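Local coordinates for 35 kDa hemin binding protein (Porphyromonas gingivalis, PDB 5Y1A), which is named for binding hemin, combines a thioredoxin domain with a beta-sandwich domain, and is probably a cargo of the type IX secretion system, at residues 110-113 with 114-118; 97-101 with 102-106. All coordinates share one frame; numbering follows the deposited sequence.

Interaction 1. Residues 110-113 with 114-118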
loop_
_atom_site.group_PDB
_atom_site.type_symbol
_atom_site.label_atom_id
_atom_site.label_comp_id
_atom_site.label_asym_id
_atom_site.label_seq_id
_atom_site.Cartn_x
_atom_site.Cartn_y
_atom_site.Cartn_z
ATOM N N PHE A 110 -3.743 14.429 11.794
ATOM C CA PHE A 110 -2.650 13.855 11.014
ATOM C C PHE A 110 -1.313 14.062 11.680
ATOM O O PHE A 110 -1.160 14.942 12.531
ATOM C CB PHE A 110 -2.620 14.332 9.545
ATOM C CG PHE A 110 -1.900 15.677 9.281
ATOM C CD1 PHE A 110 -1.088 15.803 8.140
ATOM C CD2 PHE A 110 -2.062 16.787 10.111
ATOM C CE1 PHE A 110 -0.446 17.013 7.834
ATOM C CE2 PHE A 110 -1.398 18.018 9.808
ATOM C CZ PHE A 110 -0.622 18.116 8.658
ATOM N N SER A 111 -0.371 13.228 11.262
ATOM C CA SER A 111 1.007 13.274 11.730
ATOM C C SER A 111 1.946 13.474 10.531
ATOM O O SER A 111 1.805 12.777 9.499
ATOM C CB SER A 111 1.337 11.956 12.418
ATOM O OG SER A 111 2.718 11.877 12.701
ATOM N N VAL A 112 2.902 14.395 10.692
ATOM C CA VAL A 112 3.944 14.631 9.685
ATOM C C VAL A 112 5.212 13.862 10.071
ATOM O O VAL A 112 5.885 14.217 11.046
ATOM C CB VAL A 112 4.270 16.150 9.517
ATOM C CG1 VAL A 112 5.295 16.327 8.393
ATOM C CG2 VAL A 112 2.989 16.912 9.156
ATOM N N CYS A 113 5.494 12.785 9.331
ATOM C CA CYS A 113 6.667 11.948 9.559
ATOM C C CYS A 113 6.803 11.500 11.022
ATOM O O CYS A 113 7.928 11.357 11.501
ATOM C CB CYS A 113 7.960 12.682 9.149
ATOM S SG CYS A 113 8.018 13.164 7.400
ATOM N N ARG A 114 5.673 11.298 11.720
ATOM C CA ARG A 114 5.676 10.940 13.154
ATOM C C ARG A 114 6.605 11.811 13.983
ATOM O O ARG A 114 7.246 11.340 14.939
ATOM C CB ARG A 114 6.062 9.456 13.338
ATOM C CG ARG A 114 5.126 8.502 12.531
ATOM C CD ARG A 114 5.600 7.057 12.654
ATOM N NE ARG A 114 4.712 6.184 11.876
ATOM C CZ ARG A 114 4.820 4.860 11.801
ATOM N NH1 ARG A 114 5.814 4.210 12.440
ATOM N NH2 ARG A 114 3.945 4.179 11.065
ATOM N N MET A 115 6.685 13.088 13.626
ATOM C CA MET A 115 7.643 13.968 14.275
ATOM C C MET A 115 7.110 14.527 15.592
ATOM O O MET A 115 7.882 15.032 16.437
ATOM C CB MET A 115 8.115 15.076 13.304
ATOM C CG MET A 115 7.137 16.175 13.016
ATOM S SD MET A 115 7.594 17.117 11.494
ATOM C CE MET A 115 9.214 16.534 11.166
ATOM N N GLU A 116 5.801 14.424 15.787
ATOM C CA GLU A 116 5.160 14.927 17.013
ATOM C C GLU A 116 5.424 14.039 18.226
ATOM O O GLU A 116 5.303 12.806 18.138
ATOM C CB GLU A 116 3.649 15.098 16.806
ATOM C CG GLU A 116 3.264 15.973 15.574
ATOM C CD GLU A 116 3.242 15.180 14.237
ATOM O OE1 GLU A 116 3.504 13.956 14.255
ATOM O OE2 GLU A 116 2.945 15.778 13.169
ATOM N N LYS A 117 5.730 14.666 19.365
ATOM C CA LYS A 117 5.742 13.931 20.649
ATOM C C LYS A 117 4.306 13.654 21.057
ATOM O O LYS A 117 3.410 14.384 20.671
ATOM C CB LYS A 117 6.456 14.741 21.756
ATOM C CG LYS A 117 7.896 15.048 21.398
ATOM C CD LYS A 117 8.837 14.966 22.587
ATOM C CE LYS A 117 10.268 15.172 22.122
ATOM N NZ LYS A 117 10.480 14.771 20.686
ATOM N N LYS A 118 4.092 12.610 21.845
ATOM C CA LYS A 118 2.751 12.235 22.274
ATOM C C LYS A 118 2.101 13.421 22.949
ATOM O O LYS A 118 2.700 14.032 23.825
ATOM C CB LYS A 118 2.791 11.064 23.250
ATOM C CG LYS A 118 1.410 10.472 23.474
ATOM C CD LYS A 118 1.501 9.095 24.110
ATOM C CE LYS A 118 0.127 8.439 24.133
ATOM N NZ LYS A 118 0.201 7.052 24.628
HETATM O O HOH W 1 0.481 17.175 12.758
HETATM O O HOH W 2 3.500 10.354 9.827
#

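Interaction 2. Residues 97-101 with 102-106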
loop_
_atom_site.group_PDB
_atom_site.type_symbol
_atom_site.label_atom_id
_atom_site.label_comp_id
_atom_site.label_asym_id
_atom_site.label_seq_id
_atom_site.Cartn_x
_atom_site.Cartn_y
_atom_site.Cartn_z
ATOM N N ALA A 97 -1.543 1.251 17.371
ATOM C CA ALA A 97 -0.116 1.464 17.560
ATOM C C ALA A 97 0.245 2.936 17.427
ATOM O O ALA A 97 0.982 3.477 18.257
ATOM C CB ALA A 97 0.708 0.593 16.554
ATOM N N LEU A 98 -0.296 3.583 16.396
ATOM C CA LEU A 98 -0.046 5.005 16.135
ATOM C C LEU A 98 -0.633 5.839 17.275
ATOM O O LEU A 98 -0.042 6.839 17.687
ATOM C CB LEU A 98 -0.656 5.420 14.785
ATOM C CG LEU A 98 0.161 4.932 13.568
ATOM C CD1 LEU A 98 -0.620 5.071 12.269
ATOM C CD2 LEU A 98 1.505 5.691 13.485
ATOM N N ASP A 99 -1.811 5.437 17.751
ATOM C CA ASP A 99 -2.421 6.096 18.918
ATOM C C ASP A 99 -1.523 5.991 20.177
ATOM O O ASP A 99 -1.251 6.992 20.852
ATOM C CB ASP A 99 -3.809 5.499 19.171
ATOM C CG ASP A 99 -4.611 6.258 20.229
ATOM O OD1 ASP A 99 -4.369 7.482 20.478
ATOM O OD2 ASP A 99 -5.510 5.602 20.823
ATOM N N GLN A 100 -1.043 4.792 20.474
ATOM C CA GLN A 100 -0.096 4.608 21.573
ATOM C C GLN A 100 1.120 5.549 21.448
ATOM O O GLN A 100 1.572 6.137 22.436
ATOM C CB GLN A 100 0.345 3.146 21.658
ATOM C CG GLN A 100 1.239 2.851 22.889
ATOM C CD GLN A 100 0.586 3.254 24.220
ATOM O OE1 GLN A 100 -0.587 2.938 24.473
ATOM N NE2 GLN A 100 1.351 3.945 25.082
ATOM N N THR A 101 1.614 5.725 20.235
ATOM C CA THR A 101 2.786 6.537 19.980
ATOM C C THR A 101 2.535 8.042 20.000
ATOM O O THR A 101 3.309 8.818 20.613
ATOM C CB THR A 101 3.417 6.090 18.620
ATOM O OG1 THR A 101 3.813 4.727 18.755
ATOM C CG2 THR A 101 4.648 6.951 18.238
ATOM N N LEU A 102 1.446 8.457 19.366
ATOM C CA LEU A 102 1.224 9.876 19.089
ATOM C C LEU A 102 0.137 10.548 19.939
ATOM O O LEU A 102 0.168 11.784 20.158
ATOM C CB LEU A 102 0.898 10.062 17.597
ATOM C CG LEU A 102 1.935 9.561 16.600
ATOM C CD1 LEU A 102 1.267 9.514 15.220
ATOM C CD2 LEU A 102 3.123 10.533 16.581
ATOM N N GLY A 103 -0.817 9.746 20.419
ATOM C CA GLY A 103 -1.929 10.272 21.210
ATOM C C GLY A 103 -2.907 10.992 20.280
ATOM O O GLY A 103 -2.916 12.218 20.220
ATOM N N ILE A 104 -3.726 10.212 19.581
ATOM C CA ILE A 104 -4.675 10.718 18.566
ATOM C C ILE A 104 -6.020 10.981 19.230
ATOM O O ILE A 104 -6.733 10.051 19.564
ATOM C CB ILE A 104 -4.833 9.666 17.419
ATOM C CG1 ILE A 104 -3.451 9.418 16.798
ATOM C CG2 ILE A 104 -5.874 10.146 16.355
ATOM C CD1 ILE A 104 -3.342 8.167 15.908
ATOM N N PRO A 105 -6.364 12.264 19.402
ATOM C CA PRO A 105 -7.496 12.651 20.259
ATOM C C PRO A 105 -8.880 12.596 19.588
ATOM O O PRO A 105 -9.885 12.555 20.286
ATOM C CB PRO A 105 -7.155 14.095 20.626
ATOM C CG PRO A 105 -6.405 14.637 19.423
ATOM C CD PRO A 105 -5.648 13.437 18.845
ATOM N N GLY A 106 -8.913 12.583 18.265
ATOM C CA GLY A 106 -10.158 12.766 17.496
ATOM C C GLY A 106 -9.828 12.803 16.011
ATOM O O GLY A 106 -8.651 12.757 15.635
HETATM O O HOH W 3 -7.578 7.658 20.798
#

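Interaction 1. Residues 110-113 with 114-118
Glu116 OE2 takes the backbone N-H of Val112 on its syn lone pair, with N to OE2 2.8 Å and a nearly straight bond of 174°. A water lies 2.9 Å from Glu116 OE2 and 2.8 Å from Phe110 O. The other oxygen, OE1, accepts the hydroxyl of Ser111 at an OG to OE1 distance of 2.7 Å. That donor also comes on the syn side, somewhat out of the carboxylate plane. The side chain bends at chi2 (84°), which brings the carboxylate back beside residues 111-112. Two residues thus fix the rotation of a buried carboxylate. Met115 N bonds to Val112 O at 2.9 Å and closes a beta turn. Cys113 and Arg114, its two central residues, are both in the left-handed helical region, as in a type III' turn. Met115 runs alongside Val112, with SD 3.9 Å from CG1. A second water links Ser111 O to Arg114 N. The turn ends strand 109-112, which pairs antiparallel with strand 34-44 of the thioredoxin domain. Arg114 forms a salt bridge with Glu41 of that strand and packs on Phe250 and His252 of strand 245-252, while Val112 touches Lys133 of helix 127-138.

Interaction 2. Residues 97-101 with 102-106
The C-terminal end of helix 89-102 is closed here by the chain that follows it. Two helical bonds finish the last turn. Leu102 N reaches Leu98 O at 2.8 Å, and Gly103 N reaches Asp99 O, also at 2.8 Å. Gly103 is the first residue to leave the helix, and its positive phi turns the chain away. The next N-H, of Ile104, bonds to a side chain instead: N to Asp99 OD1 is 2.9 Å, met nearly along the C-O axis of the carboxylate. Asp99 holds CG opposite its own N (chi1 -171°), which carries the carboxylate towards the outgoing chain. In this thioredoxin domain the helix stops just before a glycine with positive phi, and an aspartate of the last turn accepts a bond from the departing backbone. A water bridges Asp99 OD2 and Ile104 O, giving 2.9 Å to OD2 and 2.8 Å to O. Ile104 folds back along the helix. Its CD1 lies 4.0 Å from Leu98 CB and 3.6 Å from Asp99 N. Leu98 CD2 and Leu102 CD1 pack one turn apart, at 4.2 Å. Leu98, Leu102 and Ile104 all press on Phe43 of strand 34-44.

Interaction 2 comes first in the chain and interaction 1 begins on the next strand, 109-112; their centres are about 9 Å apart. The loop of interaction 1 returns to the helix end. Lys118 NZ lies 2.7 Å from Gln100 O, a probable hydrogen bond to a carbonyl of the last helical turn. Lys118 CB packs on Thr101 O at 3.5 Å. Between these segments Leu102 CD2 approaches Glu116 O at 3.5 Å, and Leu98 CD2 approaches Arg114 NE at 3.6 Å. Both also meet strand 34-44: Glu41 pairs with Arg114 of interaction 1 and is touched by Leu98 of interaction 2. Together they join a helix end and a strand end within the thioredoxin domain.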